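Local coordinates for protein PKD domain (Vibrio anguillarum, PDB 6AEM) that binds calcium as a PKD domain of the Vibrio anguillarum protease Epp, its wider role in the enzyme being unsettled, at residues 63-68 against 77-82. Numbering follows the deposited sequence. Where two conformers were deposited one is given.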
loop_
_atom_site.group_PDB
_atom_site.type_symbol
_atom_site.label_atom_id
_atom_site.label_comp_id
_atom_site.label_asym_id
_atom_site.label_seq_id
_atom_site.Cartn_x
_atom_site.Cartn_y
_atom_site.Cartn_z
ATOM N N THR A 63 2.702 -2.140 10.387
ATOM C CA THR A 63 2.384 -0.923 9.650
ATOM C C THR A 63 2.670 -1.198 8.171
ATOM O O THR A 63 3.791 -1.570 7.805
ATOM C CB THR A 63 3.215 0.249 10.177
ATOM O OG1 THR A 63 2.854 0.532 11.533
ATOM C CG2 THR A 63 2.996 1.508 9.329
ATOM N N VAL A 64 1.637 -1.022 7.330
ATOM C CA VAL A 64 1.742 -1.160 5.880
ATOM C C VAL A 64 1.760 0.236 5.285
ATOM O O VAL A 64 0.899 1.062 5.611
ATOM C CB VAL A 64 0.564 -1.983 5.337
ATOM C CG1 VAL A 64 0.567 -2.030 3.824
ATOM C CG2 VAL A 64 0.581 -3.400 5.923
ATOM N N SER A 65 2.733 0.488 4.416
ATOM C CA SER A 65 2.929 1.791 3.804
ATOM C C SER A 65 2.838 1.705 2.289
ATOM O O SER A 65 3.344 0.754 1.682
ATOM C CB SER A 65 4.335 2.293 4.130
ATOM O OG SER A 65 4.550 2.390 5.517
ATOM N N LEU A 66 2.200 2.722 1.690
ATOM C CA LEU A 66 2.139 2.831 0.240
ATOM C C LEU A 66 2.537 4.239 -0.160
ATOM O O LEU A 66 1.913 5.216 0.285
ATOM C CB LEU A 66 0.730 2.561 -0.295
ATOM C CG LEU A 66 0.514 2.847 -1.789
ATOM C CD1 LEU A 66 1.399 1.972 -2.655
ATOM C CD2 LEU A 66 -0.968 2.685 -2.120
ATOM N N THR A 67 3.531 4.328 -1.047
ATOM C CA THR A 67 3.903 5.586 -1.683
ATOM C C THR A 67 3.560 5.501 -3.161
ATOM O O THR A 67 3.877 4.504 -3.817
ATOM C CB THR A 67 5.394 5.910 -1.512
ATOM O OG1 THR A 67 5.692 5.929 -0.115
ATOM C CG2 THR A 67 5.760 7.269 -2.133
ATOM N N VAL A 68 2.876 6.529 -3.664
ATOM C CA VAL A 68 2.562 6.612 -5.092
ATOM C C VAL A 68 3.203 7.856 -5.689
ATOM O O VAL A 68 3.390 8.854 -4.995
ATOM C CB VAL A 68 1.043 6.545 -5.390
ATOM C CG1 VAL A 68 0.439 5.273 -4.859
ATOM C CG2 VAL A 68 0.315 7.775 -4.827
ATOM N N THR A 77 2.462 9.516 0.591
ATOM C CA THR A 77 2.552 8.255 1.319
ATOM C C THR A 77 1.394 8.178 2.298
ATOM O O THR A 77 1.160 9.109 3.063
ATOM C CB THR A 77 3.882 8.128 2.100
ATOM O OG1 THR A 77 4.976 8.237 1.197
ATOM C CG2 THR A 77 3.974 6.815 2.903
ATOM N N THR A 78 0.743 7.026 2.331
ATOM C CA THR A 78 -0.287 6.714 3.325
ATOM C C THR A 78 0.067 5.398 3.982
ATOM O O THR A 78 0.488 4.468 3.304
ATOM C CB THR A 78 -1.690 6.715 2.729
ATOM O OG1 THR A 78 -1.988 8.044 2.296
ATOM C CG2 THR A 78 -2.723 6.246 3.751
ATOM N N THR A 79 -0.082 5.336 5.304
ATOM C CA THR A 79 0.202 4.098 6.030
ATOM C C THR A 79 -1.000 3.711 6.880
ATOM O O THR A 79 -1.769 4.559 7.303
ATOM C CB THR A 79 1.467 4.157 6.917
ATOM O OG1 THR A 79 1.194 4.868 8.133
ATOM C CG2 THR A 79 2.639 4.829 6.194
ATOM N N ARG A 80 -1.130 2.417 7.187
ATOM C CA ARG A 80 -2.197 1.917 8.055
ATOM C C ARG A 80 -1.644 0.756 8.873
ATOM O O ARG A 80 -0.963 -0.113 8.330
ATOM C CB ARG A 80 -3.409 1.398 7.284
ATOM C CG ARG A 80 -4.060 2.375 6.344
ATOM C CD ARG A 80 -5.276 1.663 5.686
ATOM N NE ARG A 80 -6.098 2.621 4.960
ATOM C CZ ARG A 80 -6.892 3.505 5.533
ATOM N NH1 ARG A 80 -7.085 3.498 6.842
ATOM N NH2 ARG A 80 -7.550 4.353 4.751
ATOM N N THR A 81 -1.983 0.721 10.174
ATOM C CA THR A 81 -1.708 -0.493 10.942
ATOM C C THR A 81 -2.736 -1.583 10.597
ATOM O O THR A 81 -3.892 -1.306 10.232
ATOM C CB THR A 81 -1.683 -0.228 12.457
ATOM O OG1 THR A 81 -2.921 0.377 12.873
ATOM C CG2 THR A 81 -0.488 0.656 12.826
ATOM N N THR A 82 -2.299 -2.836 10.705
ATOM C CA THR A 82 -3.154 -3.998 10.542
ATOM C C THR A 82 -2.733 -5.029 11.574
ATOM O O THR A 82 -1.609 -5.028 12.075
ATOM C CB THR A 82 -3.058 -4.549 9.101
ATOM O OG1 THR A 82 -4.097 -5.507 8.886
ATOM C CG2 THR A 82 -1.703 -5.165 8.812
#
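T67 and T77 join their hydroxyls across a non-hydrogen-bonded pair of an antiparallel beta hairpin, T67 OG1 lying 2.7 Å from T77 OG1. T77 OG1 stands anti to its own carbonyl carbon (chi1 -58°) and T67 OG1 likewise, which turns them to face each other, with either able to donate. The backbone is held by two reciprocal couples. V64 N to R80 O is the straightest bond (N-H...O 173°), although the donor is tilted 30° from that carbonyl's plane; R80 N returns to V64 O at 2.9 Å. L66 and T78 exchange the same two bonds, with L66 N 2.9 Å from T78 O. V64 O also receives a CA-H...O contact from T79 CA at 3.1 Å.

On the face bearing the threonine pair, T63 CG2 packs against T79 CB at 3.9 Å. On the opposite face V64 and L66 supply the apolar part, beside T78 and R80; V64 CG2 meets the methyl T82 CG2 at 4.1 Å.

V64 and L66 pack inward on L14 and F12 of strand 12-17, in the core between the two sheets of the PKD beta sandwich. Strand 75-84 edges its sheet within the chain, and R80 reaches across to F12 O and N11 OD1 while T78 OG1 bonds A10 O. Strand 60-70 pairs on its other side with strand 34-40, through S65 with D40 and T67 with A38.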